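Local coordinates for protein peptidoglycan N-acetylglucosamine deacetylase (Bacillus cereus, PDB 5N1P) that removes acetyl groups from N-acetylglucosamine residues of peptidoglycan, working as a metal-dependent hydrolase of the polysaccharide deacetylase family with zinc bound in its active site, at residues A[73-78]-A[117-122]; A[84-87]-A[91-94]. All coordinates share one frame; numbering follows the deposited sequence.

Contact 1. Residues A[73-78]-A[117-122]; sequences EYVNEM and GGFKVW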
loop_
_atom_site.group_PDB
_atom_site.type_symbol
_atom_site.label_atom_id
_atom_site.label_comp_id
_atom_site.label_asym_id
_atom_site.label_seq_id
_atom_site.Cartn_x
_atom_site.Cartn_y
_atom_site.Cartn_z
ATOM N N GLU A 73 19.837 3.157 -3.543
ATOM C CA GLU A 73 19.085 4.375 -3.869
ATOM C C GLU A 73 17.725 4.495 -3.191
ATOM O O GLU A 73 16.995 5.448 -3.467
ATOM C CB GLU A 73 18.881 4.484 -5.386
ATOM C CG GLU A 73 20.173 4.674 -6.173
ATOM C CD GLU A 73 20.858 5.989 -5.858
ATOM O OE1 GLU A 73 20.149 6.968 -5.537
ATOM O OE2 GLU A 73 22.104 6.046 -5.934
ATOM N N TYR A 74 17.386 3.547 -2.309
ATOM C CA TYR A 74 16.054 3.499 -1.696
ATOM C C TYR A 74 15.604 4.843 -1.134
ATOM O O TYR A 74 14.525 5.344 -1.474
ATOM C CB TYR A 74 16.023 2.460 -0.571
ATOM C CG TYR A 74 14.636 2.230 0.008
ATOM C CD1 TYR A 74 14.176 2.961 1.104
ATOM C CD2 TYR A 74 13.793 1.287 -0.555
ATOM C CE1 TYR A 74 12.890 2.741 1.629
ATOM C CE2 TYR A 74 12.528 1.056 -0.045
ATOM C CZ TYR A 74 12.084 1.779 1.049
ATOM O OH TYR A 74 10.820 1.541 1.545
ATOM N N VAL A 75 16.420 5.430 -0.265
ATOM C CA VAL A 75 15.965 6.651 0.393
ATOM C C VAL A 75 15.903 7.811 -0.605
ATOM O O VAL A 75 14.954 8.599 -0.573
ATOM C CB VAL A 75 16.847 7.014 1.598
ATOM C CG1 VAL A 75 16.359 8.311 2.228
ATOM C CG2 VAL A 75 16.798 5.888 2.628
ATOM N N ASN A 76 16.871 7.892 -1.514
ATOM C CA ASN A 76 16.827 8.936 -2.540
ATOM C C ASN A 76 15.538 8.855 -3.369
ATOM O O ASN A 76 14.890 9.877 -3.621
ATOM C CB ASN A 76 18.053 8.854 -3.456
ATOM C CG ASN A 76 19.336 9.197 -2.738
ATOM O OD1 ASN A 76 19.325 9.946 -1.762
ATOM N ND2 ASN A 76 20.456 8.659 -3.219
ATOM N N GLU A 77 15.161 7.650 -3.788
ATOM C CA GLU A 77 13.947 7.494 -4.583
ATOM C C GLU A 77 12.707 7.834 -3.788
ATOM O O GLU A 77 11.773 8.436 -4.311
ATOM C CB GLU A 77 13.814 6.072 -5.117
ATOM C CG GLU A 77 14.813 5.764 -6.223
ATOM C CD GLU A 77 14.349 4.628 -7.121
ATOM O OE1 GLU A 77 13.132 4.351 -7.164
ATOM O OE2 GLU A 77 15.202 4.026 -7.809
ATOM N N MET A 78 12.672 7.417 -2.527
ATOM C CA MET A 78 11.494 7.700 -1.723
ATOM C C MET A 78 11.343 9.209 -1.485
ATOM O O MET A 78 10.226 9.718 -1.491
ATOM C CB MET A 78 11.539 6.949 -0.399
ATOM C CG MET A 78 11.397 5.432 -0.579
ATOM S SD MET A 78 9.884 4.979 -1.450
ATOM C CE MET A 78 10.047 3.210 -1.509
ATOM N N GLY A 117 16.411 9.747 7.551
ATOM C CA GLY A 117 15.682 10.559 6.596
ATOM C C GLY A 117 14.266 10.890 7.026
ATOM O O GLY A 117 13.563 11.612 6.326
ATOM N N GLY A 118 13.845 10.363 8.171
ATOM C CA GLY A 118 12.533 10.666 8.720
ATOM C C GLY A 118 11.429 9.804 8.133
ATOM O O GLY A 118 10.247 10.130 8.253
ATOM N N PHE A 119 11.814 8.700 7.504
ATOM C CA PHE A 119 10.840 7.817 6.862
ATOM C C PHE A 119 10.465 6.644 7.753
ATOM O O PHE A 119 11.222 6.265 8.655
ATOM C CB PHE A 119 11.390 7.271 5.538
ATOM C CG PHE A 119 11.577 8.310 4.495
ATOM C CD1 PHE A 119 10.494 8.762 3.758
ATOM C CD2 PHE A 119 12.822 8.860 4.257
ATOM C CE1 PHE A 119 10.654 9.736 2.789
ATOM C CE2 PHE A 119 12.978 9.836 3.292
ATOM C CZ PHE A 119 11.890 10.268 2.561
ATOM N N LYS A 120 9.301 6.068 7.482
ATOM C CA LYS A 120 8.904 4.784 8.040
ATOM C C LYS A 120 8.749 3.764 6.910
ATOM O O LYS A 120 8.686 4.131 5.731
ATOM C CB LYS A 120 7.587 4.891 8.829
ATOM C CG LYS A 120 7.606 5.859 10.011
ATOM C CD LYS A 120 8.536 5.394 11.124
ATOM C CE LYS A 120 8.446 6.341 12.318
ATOM N NZ LYS A 120 9.404 5.970 13.394
ATOM N N VAL A 121 8.694 2.486 7.280
ATOM C CA VAL A 121 8.585 1.402 6.320
ATOM C C VAL A 121 7.490 0.442 6.754
ATOM O O VAL A 121 7.527 -0.072 7.876
ATOM C CB VAL A 121 9.908 0.594 6.200
ATOM C CG1 VAL A 121 9.668 -0.712 5.443
ATOM C CG2 VAL A 121 10.990 1.418 5.533
ATOM N N TRP A 122 6.529 0.187 5.869
ATOM C CA TRP A 122 5.539 -0.854 6.118
ATOM C C TRP A 122 5.647 -1.943 5.067
ATOM O O TRP A 122 5.603 -1.659 3.852
ATOM C CB TRP A 122 4.108 -0.301 6.114
ATOM C CG TRP A 122 3.527 -0.090 7.477
ATOM C CD1 TRP A 122 4.218 0.049 8.657
ATOM C CD2 TRP A 122 2.137 -0.050 7.815
ATOM N NE1 TRP A 122 3.329 0.202 9.703
ATOM C CE2 TRP A 122 2.047 0.130 9.209
ATOM C CE3 TRP A 122 0.954 -0.148 7.068
ATOM C CZ2 TRP A 122 0.828 0.211 9.880
ATOM C CZ3 TRP A 122 -0.259 -0.063 7.737
ATOM C CH2 TRP A 122 -0.307 0.111 9.129
#
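V75 turns CG1 anti to its own N (chi1 178°), and F119 swings its ring beside the backbone N (chi1 -67°); these two rotations bring the methyl and the ring together in the NodB-homology (CE4) deacetylase fold. The contact packs the first turn of helix 74-89 against the turn that follows helix 108-116 and the short strand 120-121. V75 CG1 lies 3.9 Å from F119 CE2, on an oblique approach to the ring. One turn further along, M78 CB is 4.3 Å from F119 CE1, while the rest of the M78 side chain heads elsewhere: its CG sits 3.8 Å above one face of the Y74 ring, toward the rim. The phenol of Y74 reaches across to strand 120-121. V114 of helix 108-116 touches Y74, V75 and F119, adding to the apolar cluster. No hydrogen bond joins the two segments directly; the polar link runs through T96, whose OG1 is hydrogen-bonded to both Y74 OH and K120 O. G118, at positive phi, ends helix 108-116 in a Schellman motif, after which F119 leads into the strand. M78 also brings the cluster near the zinc site, its side chain about 5 Å from that of the ligand H59. At the end of the phenol, Y74 OH is 4.0 Å from V121 CG2.

Contact 2. Residues A[84-87]-A[91-94]; sequences LIAN and KSPK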
loop_
_atom_site.group_PDB
_atom_site.type_symbol
_atom_site.label_atom_id
_atom_site.label_comp_id
_atom_site.label_asym_id
_atom_site.label_seq_id
_atom_site.Cartn_x
_atom_site.Cartn_y
_atom_site.Cartn_z
ATOM N N LEU A 84 7.098 14.724 -5.240
ATOM C CA LEU A 84 6.068 14.711 -6.276
ATOM C C LEU A 84 4.668 14.698 -5.665
ATOM O O LEU A 84 3.767 15.414 -6.117
ATOM C CB LEU A 84 6.237 13.492 -7.184
ATOM C CG LEU A 84 7.470 13.522 -8.090
ATOM C CD1 LEU A 84 7.606 12.193 -8.839
ATOM C CD2 LEU A 84 7.381 14.686 -9.062
ATOM N N ILE A 85 4.491 13.871 -4.644
ATOM C CA ILE A 85 3.209 13.819 -3.956
ATOM C C ILE A 85 2.918 15.157 -3.257
ATOM O O ILE A 85 1.797 15.687 -3.357
ATOM C CB ILE A 85 3.191 12.645 -2.966
ATOM C CG1 ILE A 85 3.210 11.335 -3.748
ATOM C CG2 ILE A 85 1.938 12.700 -2.085
ATOM C CD1 ILE A 85 3.526 10.113 -2.900
ATOM N N ALA A 86 3.920 15.713 -2.577
ATOM C CA ALA A 86 3.752 16.962 -1.836
ATOM C C ALA A 86 3.367 18.109 -2.751
ATOM O O ALA A 86 2.651 19.025 -2.342
ATOM C CB ALA A 86 5.021 17.297 -1.072
ATOM N N ASN A 87 3.835 18.074 -3.995
ATOM C CA ASN A 87 3.511 19.112 -4.974
ATOM C C ASN A 87 2.019 19.178 -5.247
ATOM O O ASN A 87 1.483 20.226 -5.615
ATOM C CB ASN A 87 4.250 18.861 -6.292
ATOM C CG ASN A 87 5.728 19.156 -6.198
ATOM O OD1 ASN A 87 6.158 19.987 -5.400
ATOM N ND2 ASN A 87 6.519 18.478 -7.025
ATOM N N LYS A 91 1.340 17.986 1.401
ATOM C CA LYS A 91 1.795 17.216 2.552
ATOM C C LYS A 91 2.924 16.308 2.094
ATOM O O LYS A 91 2.841 15.753 1.008
ATOM C CB LYS A 91 0.638 16.393 3.137
ATOM C CG LYS A 91 1.021 15.419 4.238
ATOM C CD LYS A 91 -0.116 14.445 4.537
ATOM C CE LYS A 91 0.355 13.322 5.467
ATOM N NZ LYS A 91 -0.640 12.222 5.619
ATOM N N SER A 92 3.962 16.162 2.915
ATOM C CA SER A 92 5.055 15.240 2.613
ATOM C C SER A 92 4.876 13.964 3.425
ATOM O O SER A 92 5.128 13.959 4.630
ATOM C CB SER A 92 6.417 15.872 2.923
ATOM O OG SER A 92 6.664 17.014 2.108
ATOM N N PRO A 93 4.444 12.874 2.770
ATOM C CA PRO A 93 4.205 11.634 3.523
ATOM C C PRO A 93 5.484 11.046 4.070
ATOM O O PRO A 93 6.527 11.224 3.438
ATOM C CB PRO A 93 3.617 10.695 2.480
ATOM C CG PRO A 93 3.107 11.618 1.376
ATOM C CD PRO A 93 4.082 12.733 1.349
ATOM N N LYS A 94 5.392 10.324 5.186
ATOM C CA LYS A 94 6.572 9.686 5.771
ATOM C C LYS A 94 6.634 8.180 5.518
ATOM O O LYS A 94 7.705 7.597 5.609
ATOM C CB LYS A 94 6.632 9.939 7.279
ATOM C CG LYS A 94 6.787 11.421 7.651
ATOM C CD LYS A 94 7.951 12.065 6.900
ATOM C CE LYS A 94 8.152 13.544 7.275
ATOM N NZ LYS A 94 7.163 14.457 6.625
#
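I85 and P93 meet at an oblique angle, the CG2 methyl of the isoleucine coming up to the CG and CD side of the proline ring. The pair belongs to a helix-to-strand connection of the NodB-homology (CE4) domain: after helix 74-89 the chain turns back, and residues 91-94 run past the helix's last turns toward strand 95-96. CG2 of I85 stands anti to the backbone N, and this places it 3.8 Å from P93 CG. V56 touches I85 and both Y55 and M58 touch P93, so the pair is packed against strand 55-58. Next to it, A86 meets the returning chain mainly through backbone and CB. Its CA makes a CA-H...O contact with K91 O at 3.2 Å, bent to 133° at the hydrogen; this carbonyl is buried and has no hydrogen-bond partner in the model, so the C-H contact may be a modest substitute. S92 brings its OG over the A86 methyl, 3.6 Å from A86 CB. The loop is also tied to the preceding helix by Q82, whose NE2 hydrogen-bonds to P93 O. K94 folds its chain back on the loop itself: NZ donates to S92 O at 2.9 Å, tilted 29° from the carbonyl plane.

Both contacts use helix 74-89, contact 1 at its first turn and contact 2 near its end, with centres 13 Å apart. Along the chain the order is 73-78, 84-87, 91-94 and 117-122, so contact 2 falls wholly between the two halves of contact 1. The outgoing loop 91-94 leads into strand 95-96, which pairs in parallel with strand 120-121. The contacts meet directly where that pairing begins: K120 N probably hydrogen-bonds to K94 O at 2.9 Å. Contact 1, the nearer to the zinc ion, sets the start of the helix against strand 120-121, and contact 2 sets its end against the loop feeding strand 95-96; both lie on the same side of the chain's centre.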